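Local coordinates for UL18 protein (Human herpesvirus 5, PDB 3D2U) that probably binds the host inhibitory receptor LILRB1 as a viral class I MHC homologue, thereby modulating natural killer cell activity, at residues A[75-78]-A[79-83]; A[162-165]-A[166-169]. The protein carries 4 engineered substitutions. All blocks are in the same frame, centred on the assembly; numbering follows the deposited sequence.

Contact 1: A[75-78]-A[79-83]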
# COMPACT_ATOMS: atom_id res chain seq x y z
N ASN A 75 22.74 22.24 3.99
CA ASN A 75 23.52 23.16 3.17
C ASN A 75 24.04 22.37 1.98
O ASN A 75 23.84 22.75 0.83
CB ASN A 75 24.69 23.73 3.97
CG ASN A 75 25.27 24.96 3.32
OD1 ASN A 75 24.87 26.09 3.63
ND2 ASN A 75 26.20 24.77 2.40
N GLN A 76 24.71 21.26 2.26
CA GLN A 76 25.22 20.40 1.20
C GLN A 76 24.04 19.89 0.38
O GLN A 76 24.12 19.82 -0.85
CB GLN A 76 26.00 19.22 1.80
CG GLN A 76 26.55 18.21 0.77
CD GLN A 76 27.76 18.71 -0.02
OE1 GLN A 76 28.01 19.91 -0.12
NE2 GLN A 76 28.51 17.77 -0.60
N THR A 77 22.94 19.54 1.04
CA THR A 77 21.78 19.02 0.32
C THR A 77 21.24 20.02 -0.69
O THR A 77 20.87 19.64 -1.80
CB THR A 77 20.64 18.59 1.28
OG1 THR A 77 21.11 17.54 2.14
CG2 THR A 77 19.45 18.06 0.47
N GLU A 78 21.20 21.30 -0.32
CA GLU A 78 20.72 22.32 -1.23
C GLU A 78 21.53 22.34 -2.52
O GLU A 78 20.98 22.51 -3.61
CB GLU A 78 20.77 23.69 -0.55
CG GLU A 78 19.46 24.12 0.05
CD GLU A 78 19.60 25.36 0.89
OE1 GLU A 78 18.59 26.07 1.08
OE2 GLU A 78 20.72 25.62 1.37
N GLN A 79 22.84 22.15 -2.40
CA GLN A 79 23.70 22.13 -3.57
C GLN A 79 23.42 20.88 -4.39
O GLN A 79 23.27 20.95 -5.60
CB GLN A 79 25.17 22.16 -3.15
CG GLN A 79 25.46 23.24 -2.14
CD GLN A 79 26.93 23.58 -2.07
OE1 GLN A 79 27.79 22.74 -2.31
NE2 GLN A 79 27.23 24.83 -1.74
N ASN A 80 23.35 19.74 -3.72
CA ASN A 80 23.09 18.49 -4.42
C ASN A 80 21.77 18.50 -5.18
O ASN A 80 21.70 17.97 -6.29
CB ASN A 80 23.12 17.31 -3.44
CG ASN A 80 24.47 17.13 -2.79
OD1 ASN A 80 25.50 17.48 -3.36
ND2 ASN A 80 24.47 16.55 -1.60
N LEU A 81 20.73 19.09 -4.61
CA LEU A 81 19.44 19.12 -5.29
C LEU A 81 19.52 19.97 -6.56
O LEU A 81 19.15 19.50 -7.65
CB LEU A 81 18.34 19.65 -4.37
CG LEU A 81 18.02 18.82 -3.13
CD1 LEU A 81 16.96 19.54 -2.33
CD2 LEU A 81 17.53 17.42 -3.51
N LEU A 82 19.99 21.20 -6.42
CA LEU A 82 20.12 22.10 -7.56
C LEU A 82 20.91 21.45 -8.67
O LEU A 82 20.58 21.58 -9.85
CB LEU A 82 20.85 23.38 -7.14
CG LEU A 82 21.26 24.30 -8.29
CD1 LEU A 82 20.04 25.03 -8.82
CD2 LEU A 82 22.31 25.28 -7.83
N GLU A 83 21.94 20.71 -8.29
CA GLU A 83 22.79 20.06 -9.26
C GLU A 83 22.14 18.87 -9.98
O GLU A 83 22.35 18.70 -11.18
CB GLU A 83 24.12 19.71 -8.59

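Contact 2: A[162-165]-A[166-169]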
# COMPACT_ATOMS: atom_id res chain seq x y z
N ASP A 162 36.20 9.44 0.79
CA ASP A 162 34.92 9.99 1.23
C ASP A 162 34.06 8.77 1.57
O ASP A 162 33.16 8.84 2.41
CB ASP A 162 34.27 10.84 0.13
CG ASP A 162 34.52 12.34 0.31
OD1 ASP A 162 35.25 12.72 1.25
OD2 ASP A 162 33.98 13.15 -0.48
N THR A 163 34.38 7.65 0.92
CA THR A 163 33.68 6.38 1.11
C THR A 163 34.00 5.70 2.43
O THR A 163 33.11 5.22 3.14
CB THR A 163 34.02 5.39 -0.01
OG1 THR A 163 33.34 5.79 -1.21
CG2 THR A 163 33.60 3.97 0.37
N THR A 164 35.29 5.63 2.75
CA THR A 164 35.72 5.01 3.99
C THR A 164 35.08 5.71 5.18
O THR A 164 34.65 5.04 6.12
CB THR A 164 37.23 5.08 4.13
OG1 THR A 164 37.66 6.42 3.84
CG2 THR A 164 37.90 4.09 3.18
N ILE A 165 35.00 7.04 5.16
CA ILE A 165 34.40 7.71 6.31
C ILE A 165 32.93 7.28 6.44
O ILE A 165 32.42 7.16 7.56
CB ILE A 165 34.53 9.27 6.26
CG1 ILE A 165 33.17 9.93 6.04
CG2 ILE A 165 35.53 9.69 5.20
CD1 ILE A 165 32.37 10.14 7.32
N GLN A 166 32.24 7.05 5.32
CA GLN A 166 30.86 6.60 5.42
C GLN A 166 30.85 5.21 6.06
O GLN A 166 30.01 4.92 6.91
CB GLN A 166 30.15 6.56 4.05
CG GLN A 166 29.83 7.92 3.41
CD GLN A 166 29.05 8.88 4.33
OE1 GLN A 166 29.48 10.02 4.55
NE2 GLN A 166 27.91 8.44 4.84
N ARG A 167 31.80 4.36 5.66
CA ARG A 167 31.90 3.00 6.20
C ARG A 167 32.23 2.97 7.69
O ARG A 167 31.72 2.13 8.43
CB ARG A 167 32.98 2.19 5.45
CG ARG A 167 33.06 0.72 5.88
CD ARG A 167 34.41 0.07 5.56
NE ARG A 167 34.82 0.23 4.16
CZ ARG A 167 35.74 1.09 3.75
NH1 ARG A 167 36.37 1.88 4.61
NH2 ARG A 167 36.06 1.16 2.46
N ASN A 168 33.10 3.89 8.13
CA ASN A 168 33.50 3.94 9.53
C ASN A 168 32.39 4.48 10.42
O ASN A 168 32.33 4.16 11.60
CB ASN A 168 34.77 4.79 9.72
CG ASN A 168 36.02 4.13 9.15
OD1 ASN A 168 36.11 2.90 9.07
ND2 ASN A 168 37.00 4.94 8.78
N TYR A 169 31.51 5.30 9.86
CA TYR A 169 30.39 5.81 10.63
C TYR A 169 29.46 4.61 10.85
O TYR A 169 28.99 4.36 11.97
CB TYR A 169 29.67 6.94 9.87
CG TYR A 169 28.23 7.13 10.28
CD1 TYR A 169 27.89 7.76 11.48
CD2 TYR A 169 27.20 6.62 9.49
CE1 TYR A 169 26.55 7.86 11.89
CE2 TYR A 169 25.87 6.72 9.89
CZ TYR A 169 25.55 7.33 11.09
OH TYR A 169 24.23 7.39 11.49

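Contact 1: A[75-78]-A[79-83]
Thr77 and Leu81 lie side by side one helical turn apart and point the same way. Thr77 CG2 packs against Leu81 CG at 3.9 Å. With chi1 at -61°, Thr77 OG1 lies beside the backbone N and CG2 anti to it; OG1 hydrogen-bonds to Ile73 O and the methyl faces Leu81. On another side of the helix, Gln76 meets two amides. Its chain bends at chi2 (75°), which turns the far end toward the next turn, where Asn80 lies. Gln76 CG touches Asn80 ND2 at 3.6 Å, and the two amide planes stand 75° apart. Gln76 OE1 also comes within 3.6 Å of Gln79 OE1; these side chains cross at about a right angle. As modelled, two amide oxygens face each other there, and the pair is a plain contact.

The backbone sets this spacing. Asn80 N donates to Gln76 O at 3.0 Å, and Leu81 N to Thr77 O at 2.9 Å. The bond from Gln79 N to Asn75 O is weak, at 3.4 Å. The amide of Asn80 reaches the bound peptide: OD1 accepts a hydrogen bond from the peptide backbone and ND2 gives it a weak one. This grip on peptide main chain is characteristic of a class I groove. Glu78 OE2 makes a salt bridge with Lys40.

Helix 62-88 forms one wall of that groove. Thr77 and Leu81 face the sheet floor. There they pack on Leu19 and Met17 of strand 17-25 and on Trp98 and Leu96 of strand 95-104.

Contact 2: A[162-165]-A[166-169]
Arg167 N donates to Thr163 O at 3.0 Å, and Asn168 N to Thr164 O at 2.8 Å. Tyr169 N reaches Ile165 O at 3.1 Å, more bent than the others, with an N-H...O angle of 144°. These are the i to i+4 bonds of an alpha helix.

Arg167 folds back along the helix toward Thr164. Its chain bends at chi3 (-52°), which lays the guanidinium beside the preceding turn. Thr164 CG2 meets the guanidinium at its edge, in plane. The 3.0 Å between Thr164 CG2 and Arg167 NH1 is too short to be trusted, so their exact positions are doubtful. The threonine hydroxyl turns another way and hydrogen-bonds to Glu160 O. Arg167 NE has a weak hydrogen bond to Leu131 O. Thr163 OG1 ties helix 161-171 to Trp134 and to Ser159 O. Gln166 bends at chi2, and Ile165 lies beside it, with Ile165 CD1 4.0 Å from Gln166 OE1. The amide is anchored at its other end, where NE2 donates to Glu115.

Asp162, Ile165, Gln166 and Tyr169 line the peptide side of the helix, and each packs on an apolar side chain of the bound peptide. Tyr169 OH hydrogen-bonds to the peptide backbone, as expected of a class I groove wall. On the sheet side, the Tyr169 ring meets His100 of strand 95-104 edge-to-face, and Glu115 belongs to strand 110-119.

From the N terminus, the chain first builds four strands of the platform sheet and the short helix 51-58, then enters helix 62-88, where contact 1 lies. Strands 95-104, 110-119 and 122-127 and helix 148-156 follow before helix 161-171 carries contact 2. Each contact lies within a little over two turns of one helix, joining residues about a turn apart, and closes no larger loop. The two are in series, neither nested nor crossing. The centres of contact 1 and contact 2 are about 20 Å apart. The nearest atoms of contact 1 and contact 2 are about 7 Å apart, without touching. The bound peptide bridges both helices across the groove. Both contacts touch strand 95-104, through different residues.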